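Long-range contacts in substrate binding periplasmic protein (Ralstonia solanacearum, PDB 3LOP), which probably captures leucine or related amino acids in the periplasm for uptake, closing the cleft between its two alpha/beta lobes around the ligand: residues V197-G203 against A223-L228; V189-L193 against Q215-G221; E97-P101 against T308-V312; I6-L12 against P74-V80. One frame throughout, in Å; residues are numbered along the deposited sequence.

Contact 1 of 4, residues V197-G203 against A223-L228; sequences VQAIFLG and AQLLGL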
loop_
_atom_site.group_PDB
_atom_site.type_symbol
_atom_site.label_atom_id
_atom_site.label_comp_id
_atom_site.label_asym_id
_atom_site.label_seq_id
_atom_site.Cartn_x
_atom_site.Cartn_y
_atom_site.Cartn_z
ATOM N N VAL A 197 -13.231 -11.806 21.993
ATOM C CA VAL A 197 -12.740 -10.494 21.591
ATOM C C VAL A 197 -13.809 -9.507 21.134
ATOM O O VAL A 197 -14.825 -9.889 20.555
ATOM C CB VAL A 197 -11.680 -10.637 20.477
ATOM C CG1 VAL A 197 -10.462 -11.371 21.020
ATOM C CG2 VAL A 197 -12.260 -11.396 19.290
ATOM N N GLN A 198 -13.559 -8.229 21.399
ATOM C CA GLN A 198 -14.483 -7.159 21.027
ATOM C C GLN A 198 -14.116 -6.574 19.674
ATOM O O GLN A 198 -14.946 -5.964 19.004
ATOM C CB GLN A 198 -14.449 -6.050 22.078
ATOM C CG GLN A 198 -14.916 -6.498 23.450
ATOM C CD GLN A 198 -14.400 -5.607 24.556
ATOM O OE1 GLN A 198 -13.210 -5.295 24.615
ATOM N NE2 GLN A 198 -15.291 -5.197 25.453
ATOM N N ALA A 199 -12.862 -6.761 19.280
ATOM C CA ALA A 199 -12.378 -6.249 18.009
ATOM C C ALA A 199 -11.266 -7.152 17.499
ATOM O O ALA A 199 -10.537 -7.760 18.281
ATOM C CB ALA A 199 -11.853 -4.818 18.185
ATOM N N ILE A 200 -11.157 -7.251 16.179
ATOM C CA ILE A 200 -10.115 -8.057 15.559
ATOM C C ILE A 200 -9.414 -7.200 14.522
ATOM O O ILE A 200 -10.051 -6.653 13.618
ATOM C CB ILE A 200 -10.687 -9.310 14.873
ATOM C CG1 ILE A 200 -11.241 -10.270 15.929
ATOM C CG2 ILE A 200 -9.596 -9.994 14.057
ATOM C CD1 ILE A 200 -11.984 -11.464 15.347
ATOM N N PHE A 201 -8.100 -7.083 14.671
ATOM C CA PHE A 201 -7.279 -6.296 13.766
ATOM C C PHE A 201 -6.686 -7.221 12.710
ATOM O O PHE A 201 -6.146 -8.281 13.032
ATOM C CB PHE A 201 -6.170 -5.602 14.555
ATOM C CG PHE A 201 -5.316 -4.691 13.726
ATOM C CD1 PHE A 201 -4.220 -5.185 13.027
ATOM C CD2 PHE A 201 -5.620 -3.338 13.633
ATOM C CE1 PHE A 201 -3.436 -4.342 12.244
ATOM C CE2 PHE A 201 -4.843 -2.487 12.852
ATOM C CZ PHE A 201 -3.749 -2.991 12.157
ATOM N N LEU A 202 -6.797 -6.821 11.448
ATOM C CA LEU A 202 -6.289 -7.635 10.352
ATOM C C LEU A 202 -4.939 -7.172 9.811
ATOM O O LEU A 202 -4.859 -6.199 9.059
ATOM C CB LEU A 202 -7.308 -7.666 9.208
ATOM C CG LEU A 202 -8.761 -7.979 9.581
ATOM C CD1 LEU A 202 -9.626 -7.896 8.331
ATOM C CD2 LEU A 202 -8.861 -9.363 10.220
ATOM N N GLY A 203 -3.883 -7.871 10.213
ATOM C CA GLY A 203 -2.547 -7.561 9.728
ATOM C C GLY A 203 -2.328 -8.556 8.612
ATOM O O GLY A 203 -1.510 -9.474 8.718
ATOM N N ALA A 223 -17.195 -9.434 16.436
ATOM C CA ALA A 223 -16.191 -8.419 16.738
ATOM C C ALA A 223 -16.127 -7.290 15.714
ATOM O O ALA A 223 -16.424 -7.485 14.537
ATOM C CB ALA A 223 -14.814 -9.073 16.864
ATOM N N GLN A 224 -15.756 -6.102 16.184
ATOM C CA GLN A 224 -15.580 -4.949 15.306
ATOM C C GLN A 224 -14.338 -5.296 14.492
ATOM O O GLN A 224 -13.352 -5.780 15.042
ATOM C CB GLN A 224 -15.319 -3.692 16.141
ATOM C CG GLN A 224 -14.764 -2.506 15.358
ATOM C CD GLN A 224 -15.751 -1.961 14.351
ATOM O OE1 GLN A 224 -16.895 -1.662 14.695
ATOM N NE2 GLN A 224 -15.316 -1.823 13.098
ATOM N N LEU A 225 -14.383 -5.056 13.187
ATOM C CA LEU A 225 -13.247 -5.375 12.338
ATOM C C LEU A 225 -12.511 -4.130 11.870
ATOM O O LEU A 225 -13.120 -3.097 11.593
ATOM C CB LEU A 225 -13.718 -6.188 11.128
ATOM C CG LEU A 225 -14.429 -7.502 11.474
ATOM C CD1 LEU A 225 -15.109 -8.064 10.234
ATOM C CD2 LEU A 225 -13.430 -8.496 12.053
ATOM N N LEU A 226 -11.188 -4.238 11.797
ATOM C CA LEU A 226 -10.346 -3.143 11.338
ATOM C C LEU A 226 -9.064 -3.750 10.787
ATOM O O LEU A 226 -8.737 -4.892 11.098
ATOM C CB LEU A 226 -10.030 -2.170 12.482
ATOM C CG LEU A 226 -9.313 -2.682 13.733
ATOM C CD1 LEU A 226 -8.694 -1.501 14.468
ATOM C CD2 LEU A 226 -10.285 -3.431 14.633
ATOM N N GLY A 227 -8.339 -2.995 9.969
ATOM C CA GLY A 227 -7.118 -3.534 9.401
ATOM C C GLY A 227 -6.232 -2.515 8.721
ATOM O O GLY A 227 -6.598 -1.347 8.577
ATOM N N LEU A 228 -5.056 -2.974 8.303
ATOM C CA LEU A 228 -4.066 -2.132 7.638
ATOM C C LEU A 228 -4.461 -1.716 6.223
ATOM O O LEU A 228 -5.327 -2.332 5.599
ATOM C CB LEU A 228 -2.723 -2.862 7.583
ATOM C CG LEU A 228 -2.036 -3.136 8.923
ATOM C CD1 LEU A 228 -0.804 -4.008 8.699
ATOM C CD2 LEU A 228 -1.656 -1.823 9.583
#

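Contact 2 of 4, residues V189-L193 against Q215-G221; sequences VDKLL and QYRARGG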
loop_
_atom_site.group_PDB
_atom_site.type_symbol
_atom_site.label_atom_id
_atom_site.label_comp_id
_atom_site.label_asym_id
_atom_site.label_seq_id
_atom_site.Cartn_x
_atom_site.Cartn_y
_atom_site.Cartn_z
ATOM N N VAL A 189 -9.765 -18.538 11.547
ATOM C CA VAL A 189 -11.166 -18.235 11.797
ATOM C C VAL A 189 -11.655 -19.052 12.990
ATOM O O VAL A 189 -12.352 -18.533 13.861
ATOM C CB VAL A 189 -12.043 -18.555 10.566
ATOM C CG1 VAL A 189 -13.516 -18.350 10.912
ATOM C CG2 VAL A 189 -11.642 -17.662 9.393
ATOM N N ASP A 190 -11.283 -20.330 13.036
ATOM C CA ASP A 190 -11.701 -21.181 14.145
ATOM C C ASP A 190 -11.216 -20.603 15.470
ATOM O O ASP A 190 -11.981 -20.487 16.427
ATOM C CB ASP A 190 -11.139 -22.602 14.006
ATOM C CG ASP A 190 -11.643 -23.326 12.772
ATOM O OD1 ASP A 190 -12.790 -23.075 12.350
ATOM O OD2 ASP A 190 -10.892 -24.170 12.235
ATOM N N LYS A 191 -9.940 -20.236 15.513
ATOM C CA LYS A 191 -9.333 -19.699 16.722
ATOM C C LYS A 191 -9.909 -18.366 17.192
ATOM O O LYS A 191 -10.190 -18.192 18.376
ATOM C CB LYS A 191 -7.821 -19.559 16.528
ATOM C CG LYS A 191 -7.069 -19.217 17.801
ATOM C CD LYS A 191 -5.565 -19.251 17.588
ATOM C CE LYS A 191 -4.825 -18.996 18.892
ATOM N NZ LYS A 191 -3.347 -18.971 18.706
ATOM N N LEU A 192 -10.088 -17.421 16.275
ATOM C CA LEU A 192 -10.614 -16.122 16.671
ATOM C C LEU A 192 -12.108 -16.134 16.986
ATOM O O LEU A 192 -12.587 -15.295 17.749
ATOM C CB LEU A 192 -10.275 -15.075 15.605
ATOM C CG LEU A 192 -8.766 -14.803 15.527
ATOM C CD1 LEU A 192 -8.457 -13.829 14.403
ATOM C CD2 LEU A 192 -8.281 -14.250 16.860
ATOM N N LEU A 193 -12.843 -17.081 16.408
ATOM C CA LEU A 193 -14.269 -17.199 16.691
ATOM C C LEU A 193 -14.431 -17.618 18.151
ATOM O O LEU A 193 -15.344 -17.166 18.845
ATOM C CB LEU A 193 -14.916 -18.263 15.801
ATOM C CG LEU A 193 -15.441 -17.860 14.425
ATOM C CD1 LEU A 193 -15.845 -19.110 13.654
ATOM C CD2 LEU A 193 -16.634 -16.920 14.581
ATOM N N GLN A 215 -15.952 -15.520 6.281
ATOM C CA GLN A 215 -16.136 -16.713 7.104
ATOM C C GLN A 215 -16.409 -16.404 8.570
ATOM O O GLN A 215 -17.267 -17.028 9.192
ATOM C CB GLN A 215 -14.906 -17.614 6.987
ATOM C CG GLN A 215 -14.730 -18.233 5.606
ATOM C CD GLN A 215 -13.380 -18.901 5.429
ATOM O OE1 GLN A 215 -12.918 -19.635 6.301
ATOM N NE2 GLN A 215 -12.744 -18.659 4.286
ATOM N N TYR A 216 -15.671 -15.450 9.127
ATOM C CA TYR A 216 -15.847 -15.075 10.524
ATOM C C TYR A 216 -17.277 -14.604 10.779
ATOM O O TYR A 216 -17.929 -15.059 11.719
ATOM C CB TYR A 216 -14.853 -13.970 10.899
ATOM C CG TYR A 216 -14.982 -13.462 12.320
ATOM C CD1 TYR A 216 -14.605 -14.254 13.404
ATOM C CD2 TYR A 216 -15.503 -12.195 12.580
ATOM C CE1 TYR A 216 -14.748 -13.796 14.715
ATOM C CE2 TYR A 216 -15.648 -11.730 13.881
ATOM C CZ TYR A 216 -15.272 -12.534 14.944
ATOM O OH TYR A 216 -15.442 -12.081 16.234
ATOM N N ARG A 217 -17.762 -13.696 9.936
ATOM C CA ARG A 217 -19.117 -13.172 10.081
ATOM C C ARG A 217 -20.175 -14.233 9.782
ATOM O O ARG A 217 -21.186 -14.319 10.474
ATOM C CB ARG A 217 -19.319 -11.962 9.161
ATOM C CG ARG A 217 -18.720 -10.660 9.686
ATOM C CD ARG A 217 -19.657 -9.969 10.678
ATOM N NE ARG A 217 -19.195 -8.618 10.990
ATOM C CZ ARG A 217 -18.460 -8.290 12.049
ATOM N NH1 ARG A 217 -18.096 -9.213 12.933
ATOM N NH2 ARG A 217 -18.068 -7.034 12.212
ATOM N N ALA A 218 -19.938 -15.048 8.759
ATOM C CA ALA A 218 -20.897 -16.083 8.390
ATOM C C ALA A 218 -21.106 -17.083 9.518
ATOM O O ALA A 218 -22.191 -17.647 9.667
ATOM C CB ALA A 218 -20.428 -16.809 7.132
ATOM N N ARG A 219 -20.067 -17.295 10.316
ATOM C CA ARG A 219 -20.145 -18.247 11.412
ATOM C C ARG A 219 -20.534 -17.635 12.755
ATOM O O ARG A 219 -20.393 -18.271 13.797
ATOM C CB ARG A 219 -18.821 -19.002 11.522
ATOM C CG ARG A 219 -18.533 -19.864 10.297
ATOM C CD ARG A 219 -17.125 -20.427 10.313
ATOM N NE ARG A 219 -16.898 -21.300 11.459
ATOM C CZ ARG A 219 -15.736 -21.880 11.732
ATOM N NH1 ARG A 219 -14.691 -21.684 10.938
ATOM N NH2 ARG A 219 -15.618 -22.647 12.806
ATOM N N GLY A 220 -21.021 -16.399 12.729
ATOM C CA GLY A 220 -21.460 -15.762 13.958
ATOM C C GLY A 220 -20.526 -14.801 14.667
ATOM O O GLY A 220 -20.856 -14.311 15.748
ATOM N N GLY A 221 -19.370 -14.526 14.074
ATOM C CA GLY A 221 -18.428 -13.607 14.691
ATOM C C GLY A 221 -18.993 -12.200 14.727
ATOM O O GLY A 221 -19.466 -11.695 13.709
HETATM O O HOH W 1 -14.908 -13.794 18.195
#

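Contact 3 of 4, residues E97-P101 against T308-V312; sequences EARLP and TREQV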
loop_
_atom_site.group_PDB
_atom_site.type_symbol
_atom_site.label_atom_id
_atom_site.label_comp_id
_atom_site.label_asym_id
_atom_site.label_seq_id
_atom_site.Cartn_x
_atom_site.Cartn_y
_atom_site.Cartn_z
ATOM N N GLU A 97 23.105 -2.130 -5.566
ATOM C CA GLU A 97 23.886 -2.561 -6.715
ATOM C C GLU A 97 23.503 -1.799 -7.979
ATOM O O GLU A 97 24.360 -1.439 -8.789
ATOM C CB GLU A 97 23.681 -4.059 -6.917
ATOM C CG GLU A 97 24.350 -4.644 -8.141
ATOM C CD GLU A 97 24.100 -6.128 -8.231
ATOM O OE1 GLU A 97 24.662 -6.873 -7.401
ATOM O OE2 GLU A 97 23.325 -6.546 -9.115
ATOM N N ALA A 98 22.209 -1.546 -8.137
ATOM C CA ALA A 98 21.717 -0.837 -9.306
ATOM C C ALA A 98 21.621 0.671 -9.082
ATOM O O ALA A 98 21.363 1.416 -10.023
ATOM C CB ALA A 98 20.343 -1.384 -9.696
ATOM N N ARG A 99 21.841 1.114 -7.844
ATOM C CA ARG A 99 21.721 2.532 -7.498
ATOM C C ARG A 99 20.345 2.985 -7.963
ATOM O O ARG A 99 20.167 4.097 -8.456
ATOM C CB ARG A 99 22.810 3.365 -8.183
ATOM C CG ARG A 99 24.195 3.139 -7.595
ATOM C CD ARG A 99 25.252 4.027 -8.249
ATOM N NE ARG A 99 25.429 3.710 -9.660
ATOM C CZ ARG A 99 24.956 4.439 -10.666
ATOM N NH1 ARG A 99 24.273 5.550 -10.424
ATOM N NH2 ARG A 99 25.158 4.045 -11.917
ATOM N N LEU A 100 19.368 2.107 -7.779
ATOM C CA LEU A 100 18.004 2.360 -8.215
ATOM C C LEU A 100 17.057 2.743 -7.088
ATOM O O LEU A 100 16.811 1.954 -6.180
ATOM C CB LEU A 100 17.462 1.112 -8.915
ATOM C CG LEU A 100 16.140 1.258 -9.667
ATOM C CD1 LEU A 100 16.344 2.150 -10.877
ATOM C CD2 LEU A 100 15.642 -0.116 -10.097
ATOM N N PRO A 101 16.507 3.964 -7.136
ATOM C CA PRO A 101 15.585 4.375 -6.077
ATOM C C PRO A 101 14.248 3.647 -6.190
ATOM O O PRO A 101 13.743 3.424 -7.291
ATOM C CB PRO A 101 15.450 5.880 -6.298
ATOM C CG PRO A 101 15.638 6.024 -7.772
ATOM C CD PRO A 101 16.777 5.073 -8.068
ATOM N N THR A 308 19.665 10.942 -15.424
ATOM C CA THR A 308 20.316 9.698 -15.044
ATOM C C THR A 308 19.696 9.197 -13.752
ATOM O O THR A 308 18.949 9.915 -13.086
ATOM C CB THR A 308 21.818 9.892 -14.786
ATOM O OG1 THR A 308 21.997 10.746 -13.650
ATOM C CG2 THR A 308 22.494 10.510 -15.998
ATOM N N ARG A 309 20.026 7.962 -13.399
ATOM C CA ARG A 309 19.527 7.340 -12.185
ATOM C C ARG A 309 19.955 8.184 -10.981
ATOM O O ARG A 309 19.190 8.377 -10.037
ATOM C CB ARG A 309 20.099 5.925 -12.086
ATOM C CG ARG A 309 19.258 4.948 -11.300
ATOM C CD ARG A 309 19.753 3.527 -11.528
ATOM N NE ARG A 309 19.677 3.148 -12.938
ATOM C CZ ARG A 309 19.973 1.940 -13.407
ATOM N NH1 ARG A 309 20.369 0.982 -12.581
ATOM N NH2 ARG A 309 19.869 1.688 -14.705
ATOM N N GLU A 310 21.183 8.691 -11.031
ATOM C CA GLU A 310 21.730 9.522 -9.962
ATOM C C GLU A 310 20.993 10.854 -9.833
ATOM O O GLU A 310 20.695 11.299 -8.727
ATOM C CB GLU A 310 23.222 9.773 -10.215
ATOM C CG GLU A 310 23.868 10.825 -9.319
ATOM C CD GLU A 310 23.671 10.555 -7.839
ATOM O OE1 GLU A 310 23.827 9.389 -7.416
ATOM O OE2 GLU A 310 23.372 11.515 -7.097
ATOM N N GLN A 311 20.697 11.489 -10.963
ATOM C CA GLN A 311 19.997 12.766 -10.939
ATOM C C GLN A 311 18.577 12.619 -10.406
ATOM O O GLN A 311 18.082 13.485 -9.688
ATOM C CB GLN A 311 19.966 13.383 -12.338
ATOM C CG GLN A 311 21.329 13.837 -12.832
ATOM C CD GLN A 311 21.279 14.366 -14.248
ATOM O OE1 GLN A 311 20.875 13.659 -15.171
ATOM N NE2 GLN A 311 21.694 15.615 -14.429
ATOM N N VAL A 312 17.921 11.520 -10.753
ATOM C CA VAL A 312 16.565 11.290 -10.281
ATOM C C VAL A 312 16.584 11.044 -8.771
ATOM O O VAL A 312 15.728 11.539 -8.042
ATOM C CB VAL A 312 15.921 10.094 -11.024
ATOM C CG1 VAL A 312 14.583 9.736 -10.397
ATOM C CG2 VAL A 312 15.730 10.453 -12.493
HETATM O O HOH W 2 20.707 6.655 -8.080
#

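Contact 4 of 4, residues I6-L12 against P74-V80; sequences ISVIQSL and PVALLTV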
loop_
_atom_site.group_PDB
_atom_site.type_symbol
_atom_site.label_atom_id
_atom_site.label_comp_id
_atom_site.label_asym_id
_atom_site.label_seq_id
_atom_site.Cartn_x
_atom_site.Cartn_y
_atom_site.Cartn_z
ATOM N N ILE A 6 12.438 7.519 -21.237
ATOM C CA ILE A 6 12.876 7.460 -19.848
ATOM C C ILE A 6 12.100 6.274 -19.289
ATOM O O ILE A 6 10.869 6.280 -19.287
ATOM C CB ILE A 6 12.494 8.734 -19.072
ATOM C CG1 ILE A 6 13.229 9.939 -19.660
ATOM C CG2 ILE A 6 12.831 8.558 -17.594
ATOM C CD1 ILE A 6 12.847 11.261 -19.030
ATOM N N SER A 7 12.813 5.254 -18.830
ATOM C CA SER A 7 12.154 4.061 -18.315
ATOM C C SER A 7 12.021 3.980 -16.807
ATOM O O SER A 7 12.877 4.455 -16.058
ATOM C CB SER A 7 12.867 2.807 -18.824
ATOM O OG SER A 7 12.719 2.675 -20.229
ATOM N N VAL A 8 10.921 3.366 -16.384
ATOM C CA VAL A 8 10.605 3.149 -14.979
ATOM C C VAL A 8 10.160 1.692 -14.898
ATOM O O VAL A 8 9.483 1.200 -15.803
ATOM C CB VAL A 8 9.450 4.069 -14.517
ATOM C CG1 VAL A 8 9.077 3.762 -13.072
ATOM C CG2 VAL A 8 9.863 5.528 -14.654
ATOM N N ILE A 9 10.543 0.994 -13.836
ATOM C CA ILE A 9 10.157 -0.411 -13.712
ATOM C C ILE A 9 9.312 -0.725 -12.483
ATOM O O ILE A 9 9.279 0.033 -11.516
ATOM C CB ILE A 9 11.396 -1.340 -13.696
ATOM C CG1 ILE A 9 12.307 -0.994 -12.518
ATOM C CG2 ILE A 9 12.155 -1.217 -15.015
ATOM C CD1 ILE A 9 13.436 -1.993 -12.316
ATOM N N GLN A 10 8.621 -1.857 -12.551
ATOM C CA GLN A 10 7.778 -2.336 -11.464
ATOM C C GLN A 10 7.857 -3.851 -11.398
ATOM O O GLN A 10 7.841 -4.522 -12.427
ATOM C CB GLN A 10 6.302 -1.986 -11.686
ATOM C CG GLN A 10 5.869 -0.569 -11.389
ATOM C CD GLN A 10 4.357 -0.441 -11.448
ATOM O OE1 GLN A 10 3.728 -0.888 -12.406
ATOM N NE2 GLN A 10 3.767 0.165 -10.425
ATOM N N SER A 11 7.958 -4.383 -10.185
ATOM C CA SER A 11 7.937 -5.824 -9.981
ATOM C C SER A 11 6.819 -5.962 -8.971
ATOM O O SER A 11 6.876 -5.371 -7.897
ATOM C CB SER A 11 9.239 -6.355 -9.374
ATOM O OG SER A 11 9.149 -7.768 -9.203
ATOM N N LEU A 12 5.782 -6.707 -9.326
ATOM C CA LEU A 12 4.668 -6.881 -8.417
ATOM C C LEU A 12 3.849 -8.104 -8.794
ATOM O O LEU A 12 4.060 -8.706 -9.851
ATOM C CB LEU A 12 3.801 -5.611 -8.386
ATOM C CG LEU A 12 3.729 -4.742 -9.642
ATOM C CD1 LEU A 12 3.085 -5.527 -10.770
ATOM C CD2 LEU A 12 2.944 -3.468 -9.353
ATOM N N PRO A 74 16.288 1.622 -16.370
ATOM C CA PRO A 74 15.341 2.455 -15.624
ATOM C C PRO A 74 16.007 3.492 -14.727
ATOM O O PRO A 74 17.150 3.320 -14.303
ATOM C CB PRO A 74 14.568 1.432 -14.809
ATOM C CG PRO A 74 15.641 0.462 -14.449
ATOM C CD PRO A 74 16.385 0.280 -15.766
ATOM N N VAL A 75 15.284 4.569 -14.436
ATOM C CA VAL A 75 15.802 5.605 -13.554
ATOM C C VAL A 75 15.254 5.389 -12.148
ATOM O O VAL A 75 15.733 5.983 -11.188
ATOM C CB VAL A 75 15.417 7.024 -14.037
ATOM C CG1 VAL A 75 16.050 7.290 -15.392
ATOM C CG2 VAL A 75 13.898 7.169 -14.106
ATOM N N ALA A 76 14.250 4.525 -12.031
ATOM C CA ALA A 76 13.649 4.240 -10.736
ATOM C C ALA A 76 12.725 3.029 -10.786
ATOM O O ALA A 76 12.328 2.577 -11.864
ATOM C CB ALA A 76 12.873 5.461 -10.237
ATOM N N LEU A 77 12.406 2.517 -9.599
ATOM C CA LEU A 77 11.520 1.371 -9.398
ATOM C C LEU A 77 10.295 1.871 -8.625
ATOM O O LEU A 77 10.429 2.687 -7.712
ATOM C CB LEU A 77 12.246 0.293 -8.583
ATOM C CG LEU A 77 11.462 -0.909 -8.042
ATOM C CD1 LEU A 77 10.976 -1.792 -9.188
ATOM C CD2 LEU A 77 12.366 -1.706 -7.119
ATOM N N LEU A 78 9.111 1.379 -8.985
ATOM C CA LEU A 78 7.866 1.796 -8.337
ATOM C C LEU A 78 7.054 0.698 -7.661
ATOM O O LEU A 78 7.016 -0.442 -8.120
ATOM C CB LEU A 78 6.932 2.457 -9.357
ATOM C CG LEU A 78 7.121 3.893 -9.831
ATOM C CD1 LEU A 78 6.134 4.173 -10.966
ATOM C CD2 LEU A 78 6.883 4.855 -8.674
ATOM N N THR A 79 6.397 1.088 -6.572
ATOM C CA THR A 79 5.470 0.265 -5.792
ATOM C C THR A 79 5.619 -1.255 -5.691
ATOM O O THR A 79 4.729 -1.998 -6.113
ATOM C CB THR A 79 4.028 0.540 -6.265
ATOM O OG1 THR A 79 3.859 0.035 -7.598
ATOM C CG2 THR A 79 3.751 2.039 -6.277
ATOM N N VAL A 80 6.719 -1.726 -5.118
ATOM C CA VAL A 80 6.896 -3.162 -4.947
ATOM C C VAL A 80 5.960 -3.599 -3.820
ATOM O O VAL A 80 5.810 -2.897 -2.815
ATOM C CB VAL A 80 8.359 -3.508 -4.585
ATOM C CG1 VAL A 80 8.479 -4.976 -4.205
ATOM C CG2 VAL A 80 9.262 -3.205 -5.770
#

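Contact 1 of 4, residues V197-G203 against A223-L228
Four well-formed backbone hydrogen bonds zip Val197-Gly203 to Ala223-Leu228: Gln224 N to Gln198 O (2.9 Å), Ile200 N to Gln224 O (2.9 Å), Leu226 N to Ile200 O (3.2 Å) and Leu202 N to Leu226 O (2.8 Å). A weak fifth, Leu228 N to Leu202 O at 3.3 Å, continues the ladder past the strand end. Ile200 bonds to both Gln224 and Leu226, and Leu226 to both Ile200 and Leu202, the parallel pattern, and the short strand axes cross at -22° with a closest approach of 4.4 Å. CA-H...O contacts supplement it, as from Ala199 CA to Gln224 O (3.2 Å). On the face of Ala199, Phe201 and Leu226, Phe201 CD2 meets Leu226 CD1 at 3.7 Å, while Phe201 CZ reaches Leu228 CD2 at 3.5 Å; both leucine methyls lie at the ring edge. The face of Ile200 and Leu202 brings Ile200 CB to Leu225 CD2 at 4.0 Å. The strands belong to a beta-alpha-beta unit in an alpha/beta lobe of the periplasmic binding protein fold. Its helix 206-218 covers Ile200, Leu202 and Leu225, helix 125-138 covers Phe201 and Leu226, and strand 144-149 pairs with the other edge of 199-203.

Contact 2 of 4, residues V189-L193 against Q215-G221
A Schellman motif closes helix 206-218 where it packs beside helix 186-194 on the outer part of an alpha/beta lobe. Gly221 N bonds to Tyr216 O at 2.8 Å and Gly220 N to Arg217 O at 3.1 Å, with Gly220 as the positive-phi C' residue. Gly221 is confined too: a CB there would clash with the Tyr216 ring. Between the helices, Leu193 buries the largest area in this contact, its CD2 lying 3.6 Å from Tyr216 CD1 and 3.7 Å from Gly221 N. The CA-to-CB bond of Val189 points toward 215-221, and its CG1 comes within 4.0 Å of Tyr216 N. Just beyond the helix end, Arg219 reaches back across this apolar patch, with Leu193 CD1 over one face of its guanidinium, 3.3 Å from Arg219 NE. One water bridges Tyr216 OH (2.7 Å) and Leu192 O (2.8 Å). At the exposed edge, Arg219 forms a salt bridge in which Asp190 OD1 alone takes both NH1, at 2.7 Å, and NH2, at 2.9 Å.

Contact 3 of 4, residues E97-P101 against T308-V312
Arg309 dominates this interface, burying 115 Å² of the 284 Å² total. Its t, t, m, t side chain runs extended through CG then bends at chi3, which delivers NH1 to Ala98 O, a hydrogen bond of 2.8 Å and 154°. On the way, Arg309 CG lies 3.1 Å from Arg99 O and 4.1 Å from Pro101 CD, and CD is 3.7 Å from Leu100 CD1. Ala98 O is accessible because the helix ends there in a Schellman motif, with Arg99 (phi 53°) as its C' residue. Arg99 NH1, at the exposed margin, lies 4.4 Å from Glu310 CB; the Glu310 carboxylate pairs with Arg313. Water 2 donates to Arg99 O (2.6 Å) and, weakly, to Arg309 O (3.0 Å). Thr308 N-caps helix 309-317: with chi1 p, its OG1 accepts from Gln311 N at 3.1 Å and Gln311 OE1 from Thr308 N at 3.0 Å, a capping box. The end of helix 94-98 meets the start of helix 309-317 beside strand 74-78, while Val312 packs onto helix 284-303.

Contact 4 of 4, residues I6-L12 against P74-V80
Ile6 opens the strand with CG2 3.9 Å from Val75 CG2. Next, Ser7 O accepts from Val75 N at 2.9 Å and meets Pro74 CA at 3.2 Å (CA-H...O). Val8 sends CG1 to Leu78 CD1 (3.6 Å). Ile9 carries the best-formed pairing, parallel with Leu77: its N donates to Ala76 O (3.1 Å, 171°) and its O accepts from Leu78 N (2.9 Å). With chi1 p, its CG2 lies 3.6 Å from Pro74 CB and its CG1 3.7 Å from Leu77 CD1. The backbone ladder ends there. Gln10 CG lies 3.8 Å from Leu78 CB, and Ser11 O only approaches Val80 CA (3.7 Å) as Thr79, at positive phi, breaks the extended strand; Val80 leads towards the leucine pocket. Leu12 CD2 lies 4.0 Å from Thr79 O. A corner at Val75 and 39° between the short axes fit this uneven ladder. Within the five-stranded parallel sheet, strand 6-12 also pairs with 47-53. Helices 19-38 and 284-303 cover the side of Val8 and Leu78, and helix 58-71 that of Ile9 and Leu77.

Contacts 1 and 4 are the buried parallel strand pairs, one from each lobe's sheet, with centres about 34 Å apart on opposite sides of the chain's centre; both rest on backbone hydrogen bonds and apolar side chains. Contacts 2 and 3 are partly buried and lie further out, where helix ends bring in arginines: a salt bridge in contact 2, a carbonyl acceptor in contact 3, and a bridging water in each. Each peripheral contact abuts a core one. Contact 2 shares helix 206-218's unit with contact 1, Tyr216 OH lying 3.2 Å from Ala223 N; contact 3 flanks contact 4, Pro101 O lying 2.8 Å from Leu77 N. Contact 3 alone spans 206 intervening residues, enclosing contacts 1 and 2.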